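Local coordinates for putative uncharacterized protein (Pseudomonas phage 201phi2-1, PDB 3R4V) that is a phage tubulin-like protein of the tubulin superfamily that binds guanosine-5'-diphosphate, at residues P224-K238 and V260-V272. Residues are numbered along the deposited sequence; the frame is centred on the assembly and turned at random.
Sequences PEAISQLSLYLDPSK and VTDDQIHFVINSV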
loop_
_atom_site.group_PDB
_atom_site.type_symbol
_atom_site.label_atom_id
_atom_site.label_comp_id
_atom_site.label_asym_id
_atom_site.label_seq_id
_atom_site.Cartn_x
_atom_site.Cartn_y
_atom_site.Cartn_z
ATOM N N PRO A 224 -15.852 -11.506 -2.046
ATOM C CA PRO A 224 -17.218 -11.157 -1.628
ATOM C C PRO A 224 -17.621 -9.725 -2.008
ATOM O O PRO A 224 -16.789 -8.805 -1.964
ATOM C CB PRO A 224 -17.170 -11.315 -0.100
ATOM C CG PRO A 224 -15.734 -11.131 0.251
ATOM C CD PRO A 224 -14.934 -11.669 -0.906
ATOM N N GLU A 225 -18.888 -9.555 -2.385
ATOM C CA GLU A 225 -19.428 -8.239 -2.717
ATOM C C GLU A 225 -18.538 -7.423 -3.655
ATOM O O GLU A 225 -18.207 -6.275 -3.370
ATOM C CB GLU A 225 -19.722 -7.456 -1.435
ATOM C CG GLU A 225 -20.767 -8.172 -0.572
ATOM C CD GLU A 225 -21.132 -7.428 0.708
ATOM O OE1 GLU A 225 -21.005 -6.188 0.752
ATOM O OE2 GLU A 225 -21.550 -8.095 1.673
ATOM N N ALA A 226 -18.184 -8.006 -4.793
ATOM C CA ALA A 226 -17.284 -7.343 -5.721
ATOM C C ALA A 226 -17.942 -6.078 -6.242
ATOM O O ALA A 226 -19.119 -6.094 -6.613
ATOM C CB ALA A 226 -16.928 -8.274 -6.873
ATOM N N ILE A 227 -17.191 -4.988 -6.278
ATOM C CA ILE A 227 -17.695 -3.721 -6.818
ATOM C C ILE A 227 -17.304 -3.502 -8.276
ATOM O O ILE A 227 -18.141 -3.143 -9.102
ATOM C CB ILE A 227 -17.146 -2.525 -6.014
ATOM C CG1 ILE A 227 -17.495 -2.685 -4.532
ATOM C CG2 ILE A 227 -17.650 -1.189 -6.593
ATOM C CD1 ILE A 227 -16.719 -1.724 -3.621
ATOM N N SER A 228 -16.023 -3.694 -8.584
ATOM C CA SER A 228 -15.498 -3.308 -9.888
ATOM C C SER A 228 -14.425 -4.305 -10.315
ATOM O O SER A 228 -13.496 -4.580 -9.562
ATOM C CB SER A 228 -14.926 -1.885 -9.792
ATOM O OG SER A 228 -14.495 -1.389 -11.036
ATOM N N GLN A 229 -14.533 -4.816 -11.535
ATOM C CA GLN A 229 -13.771 -5.993 -11.935
ATOM C C GLN A 229 -13.107 -5.743 -13.282
ATOM O O GLN A 229 -13.740 -5.221 -14.194
ATOM C CB GLN A 229 -14.770 -7.134 -12.085
ATOM C CG GLN A 229 -14.258 -8.545 -11.970
ATOM C CD GLN A 229 -15.419 -9.496 -11.742
ATOM O OE1 GLN A 229 -15.942 -9.597 -10.630
ATOM N NE2 GLN A 229 -15.866 -10.154 -12.811
ATOM N N LEU A 230 -11.839 -6.116 -13.407
ATOM C CA LEU A 230 -11.157 -6.085 -14.701
ATOM C C LEU A 230 -10.522 -7.452 -14.932
ATOM O O LEU A 230 -9.799 -7.939 -14.071
ATOM C CB LEU A 230 -10.084 -5.002 -14.686
ATOM C CG LEU A 230 -9.942 -4.107 -15.910
ATOM C CD1 LEU A 230 -9.346 -2.769 -15.517
ATOM C CD2 LEU A 230 -9.082 -4.799 -16.957
ATOM N N SER A 231 -10.808 -8.078 -16.076
ATOM C CA SER A 231 -10.249 -9.394 -16.394
ATOM C C SER A 231 -9.378 -9.348 -17.645
ATOM O O SER A 231 -9.759 -8.741 -18.643
ATOM C CB SER A 231 -11.370 -10.423 -16.590
ATOM O OG SER A 231 -12.069 -10.638 -15.371
ATOM N N LEU A 232 -8.202 -9.976 -17.576
ATOM C CA LEU A 232 -7.350 -10.144 -18.749
ATOM C C LEU A 232 -7.325 -11.608 -19.163
ATOM O O LEU A 232 -7.178 -12.489 -18.322
ATOM C CB LEU A 232 -5.926 -9.679 -18.456
ATOM C CG LEU A 232 -5.768 -8.189 -18.121
ATOM C CD1 LEU A 232 -4.313 -7.862 -17.833
ATOM C CD2 LEU A 232 -6.307 -7.331 -19.263
ATOM N N TYR A 233 -7.461 -11.866 -20.461
ATOM C CA TYR A 233 -7.418 -13.232 -20.966
ATOM C C TYR A 233 -6.438 -13.344 -22.122
ATOM O O TYR A 233 -6.438 -12.510 -23.023
ATOM C CB TYR A 233 -8.796 -13.670 -21.471
ATOM C CG TYR A 233 -9.878 -13.837 -20.422
ATOM C CD1 TYR A 233 -9.991 -15.015 -19.697
ATOM C CD2 TYR A 233 -10.800 -12.829 -20.181
ATOM C CE1 TYR A 233 -10.988 -15.186 -18.755
ATOM C CE2 TYR A 233 -11.810 -12.988 -19.240
ATOM C CZ TYR A 233 -11.894 -14.170 -18.528
ATOM O OH TYR A 233 -12.881 -14.344 -17.588
ATOM N N LEU A 234 -5.622 -14.392 -22.111
ATOM C CA LEU A 234 -4.756 -14.697 -23.248
ATOM C C LEU A 234 -5.530 -15.492 -24.297
ATOM O O LEU A 234 -5.385 -15.264 -25.496
ATOM C CB LEU A 234 -3.526 -15.481 -22.792
ATOM C CG LEU A 234 -2.511 -15.875 -23.868
ATOM C CD1 LEU A 234 -2.088 -14.667 -24.683
ATOM C CD2 LEU A 234 -1.302 -16.526 -23.220
ATOM N N ASP A 235 -6.353 -16.426 -23.828
ATOM C CA ASP A 235 -7.208 -17.225 -24.698
ATOM C C ASP A 235 -8.598 -16.615 -24.648
ATOM O O ASP A 235 -9.315 -16.791 -23.662
ATOM C CB ASP A 235 -7.247 -18.674 -24.200
ATOM C CG ASP A 235 -8.015 -19.604 -25.128
ATOM O OD1 ASP A 235 -8.770 -19.120 -26.001
ATOM O OD2 ASP A 235 -7.871 -20.835 -24.968
ATOM N N PRO A 236 -8.986 -15.885 -25.706
ATOM C CA PRO A 236 -10.287 -15.203 -25.672
ATOM C C PRO A 236 -11.459 -16.181 -25.631
ATOM O O PRO A 236 -12.587 -15.768 -25.353
ATOM C CB PRO A 236 -10.298 -14.392 -26.974
ATOM C CG PRO A 236 -9.305 -15.077 -27.864
ATOM C CD PRO A 236 -8.243 -15.608 -26.948
ATOM N N SER A 237 -11.199 -17.459 -25.895
ATOM C CA SER A 237 -12.248 -18.467 -25.818
ATOM C C SER A 237 -12.673 -18.731 -24.373
ATOM O O SER A 237 -13.754 -19.262 -24.125
ATOM C CB SER A 237 -11.804 -19.775 -26.490
ATOM O OG SER A 237 -11.058 -20.588 -25.601
ATOM N N LYS A 238 -11.827 -18.348 -23.423
ATOM C CA LYS A 238 -12.084 -18.627 -22.011
ATOM C C LYS A 238 -12.831 -17.499 -21.286
ATOM O O LYS A 238 -13.086 -17.582 -20.083
ATOM C CB LYS A 238 -10.772 -18.946 -21.284
ATOM C CG LYS A 238 -10.111 -20.243 -21.737
ATOM C CD LYS A 238 -8.782 -20.472 -21.029
ATOM C CE LYS A 238 -8.962 -20.577 -19.521
ATOM N NZ LYS A 238 -7.659 -20.631 -18.791
ATOM N N VAL A 260 3.512 -11.195 -20.405
ATOM C CA VAL A 260 2.348 -12.009 -20.075
ATOM C C VAL A 260 2.764 -13.273 -19.330
ATOM O O VAL A 260 3.309 -14.208 -19.912
ATOM C CB VAL A 260 1.512 -12.338 -21.323
ATOM C CG1 VAL A 260 0.435 -13.359 -20.995
ATOM C CG2 VAL A 260 0.895 -11.062 -21.872
ATOM N N THR A 261 2.499 -13.276 -18.029
ATOM C CA THR A 261 2.985 -14.313 -17.123
ATOM C C THR A 261 1.967 -15.427 -16.882
ATOM O O THR A 261 2.338 -16.553 -16.550
ATOM C CB THR A 261 3.378 -13.700 -15.758
ATOM O OG1 THR A 261 2.324 -12.843 -15.294
ATOM C CG2 THR A 261 4.655 -12.883 -15.884
ATOM N N ASP A 262 0.687 -15.099 -17.047
ATOM C CA ASP A 262 -0.410 -16.014 -16.740
ATOM C C ASP A 262 -1.465 -15.961 -17.837
ATOM O O ASP A 262 -1.591 -14.956 -18.535
ATOM C CB ASP A 262 -1.070 -15.631 -15.414
ATOM C CG ASP A 262 -0.072 -15.452 -14.292
ATOM O OD1 ASP A 262 0.590 -14.394 -14.241
ATOM O OD2 ASP A 262 0.046 -16.365 -13.455
ATOM N N ASP A 263 -2.243 -17.035 -17.960
ATOM C CA ASP A 263 -3.254 -17.151 -19.004
ATOM C C ASP A 263 -4.481 -16.264 -18.762
ATOM O O ASP A 263 -5.150 -15.836 -19.701
ATOM C CB ASP A 263 -3.676 -18.614 -19.152
ATOM C CG ASP A 263 -4.579 -18.844 -20.347
ATOM O OD1 ASP A 263 -4.057 -18.939 -21.480
ATOM O OD2 ASP A 263 -5.810 -18.942 -20.150
ATOM N N GLN A 264 -4.792 -16.005 -17.499
ATOM C CA GLN A 264 -5.851 -15.058 -17.173
ATOM C C GLN A 264 -5.569 -14.438 -15.818
ATOM O O GLN A 264 -5.023 -15.099 -14.925
ATOM C CB GLN A 264 -7.234 -15.711 -17.208
ATOM C CG GLN A 264 -7.481 -16.740 -16.129
ATOM C CD GLN A 264 -8.796 -17.476 -16.335
ATOM O OE1 GLN A 264 -8.925 -18.297 -17.249
ATOM N NE2 GLN A 264 -9.777 -17.179 -15.501
ATOM N N ILE A 265 -5.901 -13.157 -15.683
ATOM C CA ILE A 265 -5.661 -12.415 -14.446
ATOM C C ILE A 265 -6.893 -11.558 -14.202
ATOM O O ILE A 265 -7.355 -10.882 -15.119
ATOM C CB ILE A 265 -4.407 -11.496 -14.526
ATOM C CG1 ILE A 265 -3.214 -12.241 -15.136
ATOM C CG2 ILE A 265 -4.044 -10.934 -13.136
ATOM C CD1 ILE A 265 -2.035 -11.354 -15.474
ATOM N N HIS A 266 -7.431 -11.606 -12.984
ATOM C CA HIS A 266 -8.613 -10.830 -12.612
ATOM C C HIS A 266 -8.267 -9.879 -11.499
ATOM O O HIS A 266 -7.708 -10.288 -10.485
ATOM C CB HIS A 266 -9.736 -11.760 -12.152
ATOM C CG HIS A 266 -10.027 -12.864 -13.126
ATOM N ND1 HIS A 266 -10.847 -12.694 -14.221
ATOM C CD2 HIS A 266 -9.582 -14.140 -13.185
ATOM C CE1 HIS A 266 -10.902 -13.820 -14.907
ATOM N NE2 HIS A 266 -10.138 -14.714 -14.304
ATOM N N PHE A 267 -8.616 -8.612 -11.687
ATOM C CA PHE A 267 -8.319 -7.573 -10.708
ATOM C C PHE A 267 -9.658 -7.129 -10.149
ATOM O O PHE A 267 -10.417 -6.425 -10.827
ATOM C CB PHE A 267 -7.613 -6.416 -11.413
ATOM C CG PHE A 267 -6.330 -6.816 -12.111
ATOM C CD1 PHE A 267 -6.359 -7.378 -13.382
ATOM C CD2 PHE A 267 -5.108 -6.640 -11.498
ATOM C CE1 PHE A 267 -5.183 -7.743 -14.023
ATOM C CE2 PHE A 267 -3.926 -7.004 -12.130
ATOM C CZ PHE A 267 -3.961 -7.561 -13.391
ATOM N N VAL A 268 -9.975 -7.582 -8.948
ATOM C CA VAL A 268 -11.311 -7.376 -8.401
ATOM C C VAL A 268 -11.244 -6.438 -7.216
ATOM O O VAL A 268 -10.455 -6.645 -6.303
ATOM C CB VAL A 268 -11.921 -8.694 -7.945
ATOM C CG1 VAL A 268 -13.415 -8.500 -7.622
ATOM C CG2 VAL A 268 -11.726 -9.766 -9.026
ATOM N N ILE A 269 -12.052 -5.386 -7.252
ATOM C CA ILE A 269 -12.090 -4.417 -6.161
ATOM C C ILE A 269 -13.366 -4.651 -5.343
ATOM O O ILE A 269 -14.450 -4.723 -5.904
ATOM C CB ILE A 269 -12.066 -2.963 -6.710
ATOM C CG1 ILE A 269 -10.789 -2.713 -7.518
ATOM C CG2 ILE A 269 -12.222 -1.929 -5.571
ATOM C CD1 ILE A 269 -10.724 -1.368 -8.206
ATOM N N ASN A 270 -13.235 -4.759 -4.020
ATOM C CA ASN A 270 -14.397 -4.762 -3.137
ATOM C C ASN A 270 -14.060 -3.919 -1.922
ATOM O O ASN A 270 -13.013 -3.288 -1.914
ATOM C CB ASN A 270 -14.803 -6.178 -2.733
ATOM C CG ASN A 270 -13.861 -6.806 -1.743
ATOM O OD1 ASN A 270 -12.738 -6.334 -1.540
ATOM N ND2 ASN A 270 -14.306 -7.898 -1.123
ATOM N N SER A 271 -14.923 -3.893 -0.909
ATOM C CA SER A 271 -14.572 -3.124 0.298
ATOM C C SER A 271 -15.093 -3.760 1.577
ATOM O O SER A 271 -14.730 -3.316 2.667
ATOM C CB SER A 271 -15.059 -1.672 0.201
ATOM O OG SER A 271 -16.487 -1.619 0.274
ATOM N N VAL A 272 -15.942 -4.778 1.464
ATOM C CA VAL A 272 -16.529 -5.376 2.663
ATOM C C VAL A 272 -15.467 -6.039 3.556
ATOM O O VAL A 272 -15.652 -6.157 4.753
ATOM C CB VAL A 272 -17.693 -6.341 2.344
ATOM C CG1 VAL A 272 -17.187 -7.609 1.678
ATOM C CG2 VAL A 272 -18.451 -6.687 3.613
HETATM O O HOH W 1 -17.580 -4.803 -1.154
HETATM O O HOH W 2 -12.954 -16.659 -16.373
HETATM O O HOH W 3 -7.054 -17.115 -21.322
#
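S231 and H266 face each other in a non-hydrogen-bonded pair of two antiparallel strands, and S231 OG lies 2.7 Å from H266 ND1 in a hydrogen bond at the ring edge. At the other ring nitrogen, Q264 NE2 donates to H266 NE2 at 2.8 Å, nearly in the ring plane. Bonds at both nitrogens fix the imidazole's rotation. Its edge is turned to the face of Y233 in an offset edge-to-face pair, planes at 78°. Q264 CG sits between its backbone N and carbonyl carbon (chi1 67°), which runs the amide alongside the Y233 ring. K238 NZ forms a salt bridge to D263 OD2 (2.8 Å), though the lysine is poorly ordered. On the opposite sheet face, L232 CD1 meets F267 CE1 at 3.9 Å. I227 and S228 both donate to I269 O, forming a classic beta bulge. Beyond it, N270 ND2 reaches P224 O at 2.8 Å, nearly straight (170°). H212 holds N270 OD1, and F242 packs edge-to-face with H266. Strands 228-233 and 264-270 belong to the tubulin-like C-terminal domain, between strands 247-252 and 208-214, with L177 and L178 of helix 161-178 against the L232-F267 face.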